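Local coordinates for replicative DNA helicase (Mycobacterium chimaera, PDB 6RIY), which probably excises itself from a replicative DNA helicase precursor by protein splicing, as an intein of the Hedgehog/intein fold, at residues A[1-9]-A[58-66]. Sequence-based numbering, arbitrary orientation.
Sequences ALALYTPLP and VIVADAAHQ
Ala-1, the first residue of the intein, meets Asp-62 and His-65 in the interior of the Hedgehog/intein (HINT) fold. Strand 58-62 runs antiparallel to the N-terminal strand 2-3. Leu-2 and Ala-61 form a non-hydrogen-bonded pair with a backbone bond on either side. Asp-62 N donates to Ala-1 O, and Ala-3 N donates to Val-60 O at 2.9 Å.

The polar contacts gather at the terminal nitrogen. Ala-1 N donates to His-65 ND1 at 2.9 Å, 6° out of the ring plane. It also forms a salt bridge with Asp-62 OD1 at 3.1 Å, meeting the carboxylate from above its plane. A water donates to the same OD1. A second water donates to Thr-6 OG1 and accepts from Val-60 N. The bonds of Ala-1 N hold the terminus beside the imidazole. The other ring nitrogen, His-65 NE2, is hydrogen-bonded to Thr-143 OG1. The DAAH turn 62-65 probably corresponds to the block B TxxH motif of inteins.

Among the apolar contacts, Ala-3 CB packs on Val-60 CB at 4.0 Å. Leu-2 CD2 lies 3.9 Å from Ile-59 CG2 and is pressed tightly against Ala-61 CB at 3.5 Å. His-65 has CG anti to its backbone N (chi1 -170°), which brings the ring under Leu-2. A CH-pi contact results, with Leu-2 CD2 3.5 Å from the His-65 ring centroid and 12° off the normal.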
loop_
_atom_site.group_PDB
_atom_site.type_symbol
_atom_site.label_atom_id
_atom_site.label_comp_id
_atom_site.label_asym_id
_atom_site.label_seq_id
_atom_site.Cartn_x
_atom_site.Cartn_y
_atom_site.Cartn_z
ATOM N N ALA A 1 3.391 -6.648 -0.650
ATOM C CA ALA A 1 3.459 -6.701 0.811
ATOM C C ALA A 1 3.958 -5.386 1.389
ATOM O O ALA A 1 4.866 -4.779 0.829
ATOM C CB ALA A 1 4.361 -7.822 1.253
ATOM N N LEU A 2 3.358 -4.974 2.509
ATOM C CA LEU A 2 3.719 -3.763 3.235
ATOM C C LEU A 2 4.332 -4.111 4.587
ATOM O O LEU A 2 4.021 -5.138 5.193
ATOM C CB LEU A 2 2.510 -2.832 3.464
ATOM C CG LEU A 2 1.772 -2.356 2.196
ATOM C CD1 LEU A 2 0.738 -1.256 2.507
ATOM C CD2 LEU A 2 2.745 -1.860 1.148
ATOM N N ALA A 3 5.199 -3.225 5.063
ATOM C CA ALA A 3 5.798 -3.399 6.385
ATOM C C ALA A 3 4.720 -3.539 7.452
ATOM O O ALA A 3 3.668 -2.898 7.381
ATOM C CB ALA A 3 6.694 -2.200 6.709
ATOM N N LEU A 4 4.994 -4.380 8.456
ATOM C CA LEU A 4 4.028 -4.611 9.529
ATOM C C LEU A 4 3.620 -3.333 10.236
ATOM O O LEU A 4 2.518 -3.266 10.791
ATOM C CB LEU A 4 4.600 -5.567 10.565
ATOM C CG LEU A 4 5.112 -6.934 10.105
ATOM C CD1 LEU A 4 5.353 -7.821 11.331
ATOM C CD2 LEU A 4 4.105 -7.560 9.168
ATOM N N TYR A 5 4.508 -2.346 10.299
ATOM C CA TYR A 5 4.223 -1.130 11.046
ATOM C C TYR A 5 3.450 -0.113 10.229
ATOM O O TYR A 5 3.211 0.997 10.728
ATOM C CB TYR A 5 5.511 -0.491 11.585
ATOM C CG TYR A 5 6.621 -0.252 10.565
ATOM C CD1 TYR A 5 6.429 0.585 9.475
ATOM C CD2 TYR A 5 7.872 -0.831 10.729
ATOM C CE1 TYR A 5 7.434 0.811 8.558
ATOM C CE2 TYR A 5 8.890 -0.608 9.818
ATOM C CZ TYR A 5 8.661 0.209 8.733
ATOM O OH TYR A 5 9.667 0.443 7.827
ATOM N N THR A 6 3.062 -0.462 9.007
ATOM C CA THR A 6 2.341 0.476 8.153
ATOM C C THR A 6 0.967 0.733 8.746
ATOM O O THR A 6 0.209 -0.222 8.950
ATOM C CB THR A 6 2.171 -0.049 6.733
ATOM O OG1 THR A 6 3.438 -0.431 6.177
ATOM C CG2 THR A 6 1.547 1.050 5.856
ATOM N N PRO A 7 0.615 1.974 9.064
ATOM C CA PRO A 7 -0.749 2.251 9.527
ATOM C C PRO A 7 -1.712 2.234 8.350
ATOM O O PRO A 7 -1.422 2.774 7.281
ATOM C CB PRO A 7 -0.638 3.651 10.143
ATOM C CG PRO A 7 0.472 4.299 9.372
ATOM C CD PRO A 7 1.438 3.194 8.987
ATOM N N LEU A 8 -2.856 1.578 8.549
ATOM C CA LEU A 8 -3.899 1.493 7.534
ATOM C C LEU A 8 -5.183 2.103 8.071
ATOM O O LEU A 8 -5.602 1.752 9.177
ATOM C CB LEU A 8 -4.162 0.029 7.142
ATOM C CG LEU A 8 -2.932 -0.784 6.747
ATOM C CD1 LEU A 8 -3.339 -2.236 6.473
ATOM C CD2 LEU A 8 -2.292 -0.170 5.511
ATOM N N PRO A 9 -5.852 2.986 7.328
ATOM C CA PRO A 9 -7.122 3.521 7.818
ATOM C C PRO A 9 -8.216 2.469 7.750
ATOM O O PRO A 9 -8.251 1.629 6.849
ATOM C CB PRO A 9 -7.416 4.679 6.857
ATOM C CG PRO A 9 -6.783 4.247 5.589
ATOM C CD PRO A 9 -5.522 3.492 5.983
ATOM N N VAL A 58 5.180 8.103 3.910
ATOM C CA VAL A 58 6.280 7.203 3.596
ATOM C C VAL A 58 5.830 5.788 3.934
ATOM O O VAL A 58 5.446 5.514 5.077
ATOM C CB VAL A 58 7.555 7.567 4.372
ATOM C CG1 VAL A 58 8.601 6.471 4.223
ATOM C CG2 VAL A 58 8.091 8.913 3.891
ATOM N N ILE A 59 5.867 4.900 2.945
ATOM C CA ILE A 59 5.482 3.504 3.116
ATOM C C ILE A 59 6.660 2.627 2.717
ATOM O O ILE A 59 7.256 2.827 1.657
ATOM C CB ILE A 59 4.244 3.155 2.271
ATOM C CG1 ILE A 59 3.045 3.972 2.735
ATOM C CG2 ILE A 59 3.926 1.643 2.364
ATOM C CD1 ILE A 59 1.865 3.831 1.823
ATOM N N VAL A 60 6.975 1.646 3.552
ATOM C CA VAL A 60 7.983 0.645 3.235
ATOM C C VAL A 60 7.267 -0.597 2.729
ATOM O O VAL A 60 6.340 -1.107 3.378
ATOM C CB VAL A 60 8.861 0.343 4.455
ATOM C CG1 VAL A 60 9.770 -0.835 4.188
ATOM C CG2 VAL A 60 9.662 1.594 4.811
ATOM N N ALA A 61 7.663 -1.053 1.548
ATOM C CA ALA A 61 6.966 -2.138 0.885
ATOM C C ALA A 61 7.994 -3.032 0.224
ATOM O O ALA A 61 9.119 -2.609 -0.065
ATOM C CB ALA A 61 5.968 -1.620 -0.159
ATOM N N ASP A 62 7.605 -4.277 -0.036
ATOM C CA ASP A 62 8.573 -5.120 -0.707
ATOM C C ASP A 62 8.726 -4.674 -2.160
ATOM O O ASP A 62 7.928 -3.889 -2.699
ATOM C CB ASP A 62 8.203 -6.601 -0.579
ATOM C CG ASP A 62 7.154 -7.033 -1.553
ATOM O OD1 ASP A 62 6.243 -6.238 -1.857
ATOM O OD2 ASP A 62 7.235 -8.192 -2.009
ATOM N N ALA A 63 9.819 -5.125 -2.771
ATOM C CA ALA A 63 10.187 -4.616 -4.087
ATOM C C ALA A 63 9.104 -4.861 -5.125
ATOM O O ALA A 63 8.965 -4.070 -6.071
ATOM C CB ALA A 63 11.501 -5.258 -4.538
ATOM N N ALA A 64 8.323 -5.928 -4.970
ATOM C CA ALA A 64 7.339 -6.281 -5.984
ATOM C C ALA A 64 5.937 -5.767 -5.689
ATOM O O ALA A 64 5.029 -6.027 -6.484
ATOM C CB ALA A 64 7.290 -7.794 -6.169
ATOM N N HIS A 65 5.724 -5.073 -4.573
ATOM C CA HIS A 65 4.403 -4.518 -4.291
ATOM C C HIS A 65 3.967 -3.573 -5.408
ATOM O O HIS A 65 4.781 -2.823 -5.949
ATOM C CB HIS A 65 4.417 -3.772 -2.956
ATOM C CG HIS A 65 3.055 -3.384 -2.473
ATOM N ND1 HIS A 65 2.287 -4.206 -1.682
ATOM C CD2 HIS A 65 2.322 -2.262 -2.675
ATOM C CE1 HIS A 65 1.138 -3.613 -1.415
ATOM N NE2 HIS A 65 1.134 -2.430 -2.006
ATOM N N GLN A 66 2.678 -3.612 -5.757
ATOM C CA GLN A 66 2.164 -2.907 -6.930
ATOM C C GLN A 66 1.417 -1.634 -6.556
ATOM O O GLN A 66 0.727 -1.581 -5.534
ATOM C CB GLN A 66 1.248 -3.825 -7.740
ATOM C CG GLN A 66 1.973 -5.040 -8.274
ATOM C CD GLN A 66 1.044 -6.027 -8.944
ATOM O OE1 GLN A 66 -0.055 -5.677 -9.354
ATOM N NE2 GLN A 66 1.483 -7.277 -9.047
HETATM O O HOH W 1 4.760 -7.750 -3.278
HETATM O O HOH W 2 5.400 1.456 5.983
#